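Local coordinates for Mll8374 protein (Mesorhizobium loti, PDB 3B5E), which probably hydrolyses carboxylic esters as a serine carboxylesterase of the alpha/beta-hydrolase fold, at residues C32-H37 with A93-F98; F98-A103 with L108-A113; N123-L128 with R137-L142. All coordinates share one frame; numbering follows the deposited sequence.

How the interactions relate
Interactions 1 and 3 are buried and wholly apolar between their segments, each setting a helix against a parallel strand of the same central sheet: 85-106 on 32-36, and 120-131 on 138-142. Leu36 meets Leu124 and Val125, joining the two cores. Interaction 2 lies at the surface and shares helix 85-106 and Phe98 with interaction 1; there a backbone hydrogen bond and weak water bonds join the packing, an example of chemistry following depth in an alpha/beta-hydrolase. Its leucines, Leu108 and Leu110, touch Phe34 of interaction 1, Cys32 N probably bonds to His112 O, and its link to interaction 3 includes a salt bridge from Asp111 to Arg137.

Interaction 1 of 3, residues C32-H37 with A93-F98; sequences CLFLLH and AAFAAF
Phe98 N donates to Ala94 O at 2.9 Å, the shorter of the two backbone bonds within helix segment 93-98, in the turn from which Phe95 reaches across to Leu36 and Phe34. No hydrogen bond crosses between the segments: this is the apolar interface of an alpha/beta-hydrolase, where helix 85-106 lies against strand 32-36 of the central sheet. Phe95 has CG anti to its backbone N (chi1 -166°), which sends the ring away from the helix toward the strand. Leu36 comes from the opposite direction and sets its CD2 methyl over one face of that ring, displaced toward the rim. Leu36 CD2 stands 4.1 Å from the centroid of the Phe95 ring, 22° off its normal, a CH-pi contact. The other branch, CD1, approaches the ring chiefly at CZ. Phe34 adds a second, looser contact, meeting Phe95 obliquely, while its own ring stacks with Phe115. Phe18 meets Phe95 edge-to-face, and Leu124 of helix 120-131 touches both Leu36 and Phe95. Two residues of one strand face thus converge on a single aromatic carbon: Phe95 CZ lies 3.8 Å from Leu36 CD2 and 4.3 Å from Phe34 CD2.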
loop_
_atom_site.group_PDB
_atom_site.type_symbol
_atom_site.label_atom_id
_atom_site.label_comp_id
_atom_site.label_asym_id
_atom_site.label_seq_id
_atom_site.Cartn_x
_atom_site.Cartn_y
_atom_site.Cartn_z
ATOM N N CYS A 32 5.495 11.864 -3.709
ATOM C CA CYS A 32 4.524 11.042 -4.384
ATOM C C CYS A 32 3.943 10.048 -3.374
ATOM O O CYS A 32 4.615 9.678 -2.414
ATOM C CB CYS A 32 5.213 10.306 -5.522
ATOM S SG CYS A 32 4.130 9.290 -6.498
ATOM N N LEU A 33 2.682 9.673 -3.570
ATOM C CA LEU A 33 2.064 8.544 -2.879
ATOM C C LEU A 33 1.460 7.609 -3.919
ATOM O O LEU A 33 0.632 8.031 -4.755
ATOM C CB LEU A 33 0.941 8.977 -1.931
ATOM C CG LEU A 33 1.225 9.511 -0.520
ATOM C CD1 LEU A 33 2.156 10.695 -0.551
ATOM C CD2 LEU A 33 -0.101 9.913 0.140
ATOM N N PHE A 34 1.860 6.344 -3.856
ATOM C CA PHE A 34 1.156 5.255 -4.527
ATOM C C PHE A 34 0.084 4.739 -3.578
ATOM O O PHE A 34 0.379 4.459 -2.410
ATOM C CB PHE A 34 2.095 4.098 -4.871
ATOM C CG PHE A 34 2.995 4.361 -6.034
ATOM C CD1 PHE A 34 4.116 5.167 -5.897
ATOM C CD2 PHE A 34 2.741 3.771 -7.256
ATOM C CE1 PHE A 34 4.969 5.396 -6.983
ATOM C CE2 PHE A 34 3.593 3.990 -8.336
ATOM C CZ PHE A 34 4.711 4.790 -8.195
ATOM N N LEU A 35 -1.152 4.692 -4.061
ATOM C CA LEU A 35 -2.320 4.300 -3.285
ATOM C C LEU A 35 -2.852 2.966 -3.795
ATOM O O LEU A 35 -3.086 2.803 -5.001
ATOM C CB LEU A 35 -3.411 5.365 -3.379
ATOM C CG LEU A 35 -3.051 6.827 -3.174
ATOM C CD1 LEU A 35 -4.353 7.657 -3.343
ATOM C CD2 LEU A 35 -2.444 7.049 -1.833
ATOM N N LEU A 36 -3.025 2.001 -2.870
ATOM C CA LEU A 36 -3.580 0.679 -3.176
ATOM C C LEU A 36 -4.767 0.383 -2.275
ATOM O O LEU A 36 -4.616 0.085 -1.079
ATOM C CB LEU A 36 -2.523 -0.420 -3.040
ATOM C CG LEU A 36 -1.311 -0.395 -3.986
ATOM C CD1 LEU A 36 -0.220 0.598 -3.478
ATOM C CD2 LEU A 36 -0.698 -1.779 -4.269
ATOM N N HIS A 37 -5.931 0.438 -2.892
ATOM C CA HIS A 37 -7.235 0.274 -2.270
ATOM C C HIS A 37 -7.496 -1.102 -1.627
ATOM O O HIS A 37 -6.848 -2.083 -1.940
ATOM C CB HIS A 37 -8.315 0.596 -3.336
ATOM C CG HIS A 37 -8.328 -0.352 -4.504
ATOM N ND1 HIS A 37 -8.865 -1.622 -4.426
ATOM C CD2 HIS A 37 -7.831 -0.234 -5.764
ATOM C CE1 HIS A 37 -8.694 -2.242 -5.582
ATOM N NE2 HIS A 37 -8.080 -1.419 -6.418
ATOM N N ALA A 93 4.860 -9.066 -8.942
ATOM C CA ALA A 93 5.837 -8.915 -10.033
ATOM C C ALA A 93 5.349 -7.897 -11.057
ATOM O O ALA A 93 6.112 -7.024 -11.512
ATOM C CB ALA A 93 6.110 -10.263 -10.710
ATOM N N ALA A 94 4.084 -8.024 -11.446
ATOM C CA ALA A 94 3.472 -7.087 -12.371
ATOM C C ALA A 94 3.494 -5.677 -11.799
ATOM O O ALA A 94 3.856 -4.726 -12.505
ATOM C CB ALA A 94 2.059 -7.521 -12.728
ATOM N N PHE A 95 3.145 -5.531 -10.523
ATOM C CA PHE A 95 3.108 -4.198 -9.910
ATOM C C PHE A 95 4.488 -3.521 -9.785
ATOM O O PHE A 95 4.601 -2.290 -9.970
ATOM C CB PHE A 95 2.396 -4.239 -8.573
ATOM C CG PHE A 95 2.022 -2.879 -8.062
ATOM C CD1 PHE A 95 0.880 -2.235 -8.535
ATOM C CD2 PHE A 95 2.840 -2.226 -7.147
ATOM C CE1 PHE A 95 0.533 -0.969 -8.074
ATOM C CE2 PHE A 95 2.507 -0.964 -6.675
ATOM C CZ PHE A 95 1.357 -0.325 -7.155
ATOM N N ALA A 96 5.503 -4.328 -9.479
ATOM C CA ALA A 96 6.889 -3.892 -9.406
ATOM C C ALA A 96 7.297 -3.252 -10.743
ATOM O O ALA A 96 7.779 -2.104 -10.777
ATOM C CB ALA A 96 7.806 -5.078 -9.047
ATOM N N ALA A 97 7.035 -3.984 -11.833
ATOM C CA ALA A 97 7.302 -3.499 -13.201
ATOM C C ALA A 97 6.520 -2.206 -13.469
ATOM O O ALA A 97 7.083 -1.234 -13.970
ATOM C CB ALA A 97 6.953 -4.560 -14.218
ATOM N N PHE A 98 5.241 -2.200 -13.090
ATOM C CA PHE A 98 4.376 -1.033 -13.227
ATOM C C PHE A 98 4.913 0.214 -12.511
ATOM O O PHE A 98 4.857 1.339 -13.065
ATOM C CB PHE A 98 2.957 -1.372 -12.721
ATOM C CG PHE A 98 2.070 -0.163 -12.538
ATOM C CD1 PHE A 98 1.515 0.462 -13.647
ATOM C CD2 PHE A 98 1.817 0.357 -11.276
ATOM C CE1 PHE A 98 0.719 1.579 -13.509
ATOM C CE2 PHE A 98 1.019 1.481 -11.111
ATOM C CZ PHE A 98 0.452 2.100 -12.241
#

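Interaction 2 of 3, residues F98-A103 with L108-A113; sequences FTNEAA and LNLDHA
Leu108 N donates to Ala103 O at 2.9 Å, a bond that reaches back five residues as helix 85-106 gives way to the loop leading to strand 113-118. The N-H arrives in the carbonyl plane, on a lone pair, although at 146° the bond is appreciably bent. Packing is closest beside it. Leu108 CB rests 3.7 Å from Ala103 CA, and its CD1 branch lies against Ala102 O. With CG placed anti to the carbonyl carbon (chi1 -55°), the side chain runs from the helix toward the central sheet, where it also meets Phe34, Thr58 and Val60. Shortening this side chain to an alanine is likely to open a gap between Ala103 and those strand residues. Leu110 completes the packed part, laying CG against Ala103 CB at 4.1 Å and also touching Phe34.

The solvent side is looser. There the exposed Asn100 brings OD1 to 3.8 Å from Leu110 CD1, the two side chains crossing at about a right angle. A water oxygen lies 3.2 Å from Ala103 O, to which it gives a weak bond. It donates equally weakly to Leu108 O. Beyond it the loop folds on itself: Asn109 OD1 accepts from Asp111 N in an Asx turn, the donor standing well above the amide plane. The one direct hydrogen bond of the contact is thus carried by backbone atoms, which suggests that the turn's path is fixed by main chain and its inward anchoring by the leucine side chain.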
loop_
_atom_site.group_PDB
_atom_site.type_symbol
_atom_site.label_atom_id
_atom_site.label_comp_id
_atom_site.label_asym_id
_atom_site.label_seq_id
_atom_site.Cartn_x
_atom_site.Cartn_y
_atom_site.Cartn_z
ATOM N N PHE A 98 5.241 -2.200 -13.090
ATOM C CA PHE A 98 4.376 -1.033 -13.227
ATOM C C PHE A 98 4.913 0.214 -12.511
ATOM O O PHE A 98 4.857 1.339 -13.065
ATOM C CB PHE A 98 2.957 -1.372 -12.721
ATOM C CG PHE A 98 2.070 -0.163 -12.538
ATOM C CD1 PHE A 98 1.515 0.462 -13.647
ATOM C CD2 PHE A 98 1.817 0.357 -11.276
ATOM C CE1 PHE A 98 0.719 1.579 -13.509
ATOM C CE2 PHE A 98 1.019 1.481 -11.111
ATOM C CZ PHE A 98 0.452 2.100 -12.241
ATOM N N THR A 99 5.445 0.042 -11.294
ATOM C CA THR A 99 5.960 1.189 -10.525
ATOM C C THR A 99 7.046 1.869 -11.320
ATOM O O THR A 99 7.065 3.082 -11.434
ATOM C CB THR A 99 6.509 0.849 -9.087
ATOM O OG1 THR A 99 7.707 0.063 -9.158
ATOM C CG2 THR A 99 5.477 0.146 -8.275
ATOM N N ASN A 100 7.936 1.068 -11.885
ATOM C CA ASN A 100 9.023 1.587 -12.672
ATOM C C ASN A 100 8.543 2.312 -13.959
ATOM O O ASN A 100 9.019 3.413 -14.265
ATOM C CB ASN A 100 10.050 0.463 -12.892
ATOM C CG ASN A 100 10.689 -0.018 -11.536
ATOM O OD1 ASN A 100 10.861 0.779 -10.577
ATOM N ND2 ASN A 100 10.989 -1.319 -11.443
ATOM N N GLU A 101 7.600 1.682 -14.673
ATOM C CA GLU A 101 6.937 2.263 -15.852
ATOM C C GLU A 101 6.327 3.604 -15.494
ATOM O O GLU A 101 6.599 4.608 -16.141
ATOM C CB GLU A 101 5.769 1.401 -16.361
ATOM C CG GLU A 101 6.066 0.048 -16.943
ATOM C CD GLU A 101 4.809 -0.576 -17.577
ATOM O OE1 GLU A 101 3.775 -0.815 -16.869
ATOM O OE2 GLU A 101 4.871 -0.823 -18.798
ATOM N N ALA A 102 5.469 3.588 -14.474
ATOM C CA ALA A 102 4.765 4.795 -14.024
ATOM C C ALA A 102 5.756 5.888 -13.590
ATOM O O ALA A 102 5.578 7.072 -13.906
ATOM C CB ALA A 102 3.768 4.468 -12.894
ATOM N N ALA A 103 6.813 5.506 -12.873
ATOM C CA ALA A 103 7.831 6.486 -12.452
ATOM C C ALA A 103 8.561 7.136 -13.639
ATOM O O ALA A 103 8.776 8.368 -13.686
ATOM C CB ALA A 103 8.828 5.825 -11.478
ATOM N N LEU A 108 8.435 10.355 -11.602
ATOM C CA LEU A 108 8.248 10.161 -10.176
ATOM C C LEU A 108 9.584 9.846 -9.528
ATOM O O LEU A 108 10.365 9.072 -10.054
ATOM C CB LEU A 108 7.249 9.058 -9.882
ATOM C CG LEU A 108 5.859 9.177 -10.522
ATOM C CD1 LEU A 108 4.979 7.986 -10.204
ATOM C CD2 LEU A 108 5.177 10.525 -10.153
ATOM N N ASN A 109 9.849 10.481 -8.398
ATOM C CA ASN A 109 11.073 10.222 -7.649
ATOM C C ASN A 109 10.797 9.164 -6.611
ATOM O O ASN A 109 10.145 9.450 -5.602
ATOM C CB ASN A 109 11.559 11.504 -6.968
ATOM C CG ASN A 109 12.988 11.390 -6.479
ATOM O OD1 ASN A 109 13.538 10.284 -6.352
ATOM N ND2 ASN A 109 13.611 12.541 -6.229
ATOM N N LEU A 110 11.242 7.933 -6.861
ATOM C CA LEU A 110 10.952 6.847 -5.926
ATOM C C LEU A 110 11.748 7.002 -4.605
ATOM O O LEU A 110 11.397 6.394 -3.610
ATOM C CB LEU A 110 11.114 5.459 -6.580
ATOM C CG LEU A 110 10.137 5.081 -7.717
ATOM C CD1 LEU A 110 10.317 3.630 -8.126
ATOM C CD2 LEU A 110 8.700 5.314 -7.349
ATOM N N ASP A 111 12.760 7.872 -4.587
ATOM C CA ASP A 111 13.408 8.294 -3.337
ATOM C C ASP A 111 12.574 9.298 -2.550
ATOM O O ASP A 111 13.014 9.794 -1.507
ATOM C CB ASP A 111 14.791 8.903 -3.611
ATOM C CG ASP A 111 15.797 7.867 -4.040
ATOM O OD1 ASP A 111 15.665 6.702 -3.586
ATOM O OD2 ASP A 111 16.700 8.223 -4.834
ATOM N N HIS A 112 11.389 9.619 -3.059
ATOM C CA HIS A 112 10.477 10.523 -2.374
ATOM C C HIS A 112 9.054 9.961 -2.409
ATOM O O HIS A 112 8.078 10.714 -2.349
ATOM C CB HIS A 112 10.555 11.921 -3.016
ATOM C CG HIS A 112 11.813 12.660 -2.684
ATOM N ND1 HIS A 112 11.877 13.610 -1.689
ATOM C CD2 HIS A 112 13.066 12.555 -3.187
ATOM C CE1 HIS A 112 13.110 14.077 -1.610
ATOM N NE2 HIS A 112 13.851 13.452 -2.507
ATOM N N ALA A 113 8.934 8.641 -2.514
ATOM C CA ALA A 113 7.638 8.021 -2.694
ATOM C C ALA A 113 7.278 7.190 -1.457
ATOM O O ALA A 113 8.157 6.604 -0.842
ATOM C CB ALA A 113 7.659 7.159 -3.910
HETATM O O HOH W 1 11.871 8.681 -13.014
#

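Interaction 3 of 3, residues N123-L128 with R137-L142; sequences NLVSSL and RLAALL. With EDO (1,2-ethanediol), chain I.
No flat group enters the contact that Val125 makes with Leu141; the flat groups lie at its two ends. At one end, the Asn123 amide uses ND2 to donate to O2 of a bound 1,2-ethanediol at 3.0 Å, an almost straight bond (171°), while OD1 accepts from Met145 N, so both ends of the amide are occupied. At the other, the Arg137 guanidinium forms a salt bridge with Asp111 through NH2 and donates from NH1 to Ile135 O.

Between them the meeting is apolar, mostly methyl to methyl. Val125 holds CG1 anti to its backbone N (chi1 175°), and this branch touches both Ala139 and Leu141: CG1 is 3.8 Å from Ala139 CB and 3.7 Å from Leu141 CD2. The other leucine branch, CD1, reaches Ser126 CB at 4.1 Å. These contacts belong to the beta-alpha-beta crossover formed by strand 113-118, helix 120-131 and strand 138-142. The axes of the short segments approach to 8.6 Å, with 143° between their N-to-C directions, so helix and strand run roughly antiparallel. In an alpha/beta-hydrolase this helix follows the nucleophile elbow, and Gly117, Ser119 and Gly121 fit that pattern; Ser119 is probably the nucleophile. Its OG is also hydrogen-bonded to the ethanediol, a likely crystallisation additive, which therefore sits at the presumed active site and also bonds to Arg143 O.

Within the helix, Asn123 O is gripped twice by one residue. Ser127 OG donates to it at 2.8 Å, almost in line with the carbonyl bond, while Ser127 N supplies the longer helical bond at 3.2 Å.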
loop_
_atom_site.group_PDB
_atom_site.type_symbol
_atom_site.label_atom_id
_atom_site.label_comp_id
_atom_site.label_asym_id
_atom_site.label_seq_id
_atom_site.Cartn_x
_atom_site.Cartn_y
_atom_site.Cartn_z
ATOM N N ASN A 123 -1.414 -5.473 1.829
ATOM C CA ASN A 123 -0.778 -6.778 1.762
ATOM C C ASN A 123 -0.058 -6.985 0.426
ATOM O O ASN A 123 0.894 -7.737 0.339
ATOM C CB ASN A 123 -1.793 -7.884 2.096
ATOM C CG ASN A 123 -2.460 -7.648 3.459
ATOM O OD1 ASN A 123 -1.822 -7.090 4.367
ATOM N ND2 ASN A 123 -3.730 -8.023 3.590
ATOM N N LEU A 124 -0.520 -6.300 -0.621
ATOM C CA LEU A 124 0.266 -6.164 -1.860
ATOM C C LEU A 124 1.553 -5.405 -1.566
ATOM O O LEU A 124 2.615 -5.855 -1.942
ATOM C CB LEU A 124 -0.548 -5.424 -2.957
ATOM C CG LEU A 124 -0.071 -5.484 -4.433
ATOM C CD1 LEU A 124 1.206 -4.628 -4.613
ATOM C CD2 LEU A 124 0.148 -6.966 -4.900
ATOM N N VAL A 125 1.461 -4.259 -0.890
ATOM C CA VAL A 125 2.672 -3.472 -0.563
ATOM C C VAL A 125 3.711 -4.271 0.253
ATOM O O VAL A 125 4.888 -4.266 -0.081
ATOM C CB VAL A 125 2.342 -2.166 0.155
ATOM C CG1 VAL A 125 3.649 -1.429 0.580
ATOM C CG2 VAL A 125 1.444 -1.232 -0.740
ATOM N N SER A 126 3.282 -4.962 1.316
ATOM C CA SER A 126 4.234 -5.714 2.145
ATOM C C SER A 126 4.855 -6.848 1.325
ATOM O O SER A 126 6.048 -7.120 1.418
ATOM C CB SER A 126 3.553 -6.253 3.413
ATOM O OG SER A 126 2.572 -7.226 3.092
ATOM N N SER A 127 4.053 -7.501 0.497
ATOM C CA SER A 127 4.574 -8.546 -0.403
ATOM C C SER A 127 5.600 -8.010 -1.405
ATOM O O SER A 127 6.579 -8.676 -1.711
ATOM C CB SER A 127 3.412 -9.196 -1.165
ATOM O OG SER A 127 2.607 -9.875 -0.247
ATOM N N LEU A 128 5.325 -6.807 -1.916
ATOM C CA LEU A 128 6.219 -6.130 -2.831
ATOM C C LEU A 128 7.569 -5.911 -2.164
ATOM O O LEU A 128 8.610 -6.170 -2.772
ATOM C CB LEU A 128 5.596 -4.816 -3.308
ATOM C CG LEU A 128 6.386 -3.937 -4.288
ATOM C CD1 LEU A 128 6.649 -4.644 -5.642
ATOM C CD2 LEU A 128 5.664 -2.597 -4.445
ATOM N N ARG A 137 10.758 2.381 -0.317
ATOM C CA ARG A 137 11.535 3.013 0.766
ATOM C C ARG A 137 10.682 3.388 1.989
ATOM O O ARG A 137 11.190 3.448 3.099
ATOM C CB ARG A 137 12.210 4.304 0.288
ATOM C CG ARG A 137 13.462 4.116 -0.563
ATOM C CD ARG A 137 13.141 3.733 -2.020
ATOM N NE ARG A 137 14.160 4.200 -2.978
ATOM C CZ ARG A 137 14.220 3.843 -4.267
ATOM N NH1 ARG A 137 13.344 2.980 -4.776
ATOM N NH2 ARG A 137 15.176 4.339 -5.056
ATOM N N LEU A 138 9.401 3.646 1.751
ATOM C CA LEU A 138 8.455 4.112 2.760
ATOM C C LEU A 138 7.121 3.443 2.485
ATOM O O LEU A 138 6.628 3.505 1.359
ATOM C CB LEU A 138 8.270 5.634 2.681
ATOM C CG LEU A 138 9.408 6.610 3.039
ATOM C CD1 LEU A 138 8.925 8.059 2.895
ATOM C CD2 LEU A 138 9.928 6.359 4.449
ATOM N N ALA A 139 6.557 2.777 3.491
ATOM C CA ALA A 139 5.285 2.081 3.340
ATOM C C ALA A 139 4.379 2.407 4.523
ATOM O O ALA A 139 4.829 2.404 5.664
ATOM C CB ALA A 139 5.479 0.586 3.268
ATOM N N ALA A 140 3.116 2.670 4.234
ATOM C CA ALA A 140 2.079 2.896 5.252
ATOM C C ALA A 140 1.020 1.823 5.013
ATOM O O ALA A 140 0.361 1.803 3.952
ATOM C CB ALA A 140 1.479 4.270 5.152
ATOM N N LEU A 141 0.888 0.922 5.996
ATOM C CA LEU A 141 0.097 -0.274 5.861
ATOM C C LEU A 141 -1.091 -0.178 6.824
ATOM O O LEU A 141 -0.926 -0.291 8.046
ATOM C CB LEU A 141 0.928 -1.530 6.205
ATOM C CG LEU A 141 2.262 -1.733 5.459
ATOM C CD1 LEU A 141 2.940 -3.012 5.909
ATOM C CD2 LEU A 141 2.116 -1.742 3.945
ATOM N N LEU A 142 -2.282 0.013 6.273
ATOM C CA LEU A 142 -3.482 0.221 7.087
ATOM C C LEU A 142 -4.247 -1.100 7.156
ATOM O O LEU A 142 -4.639 -1.644 6.117
ATOM C CB LEU A 142 -4.349 1.316 6.498
ATOM C CG LEU A 142 -3.675 2.675 6.289
ATOM C CD1 LEU A 142 -4.705 3.701 5.791
ATOM C CD2 LEU A 142 -2.948 3.141 7.554
HETATM C C1 EDO I . -6.909 -8.702 4.792
HETATM O O1 EDO I . -7.249 -7.876 3.692
HETATM C C2 EDO I . -6.627 -7.845 6.018
HETATM O O2 EDO I . -5.299 -7.279 6.059
#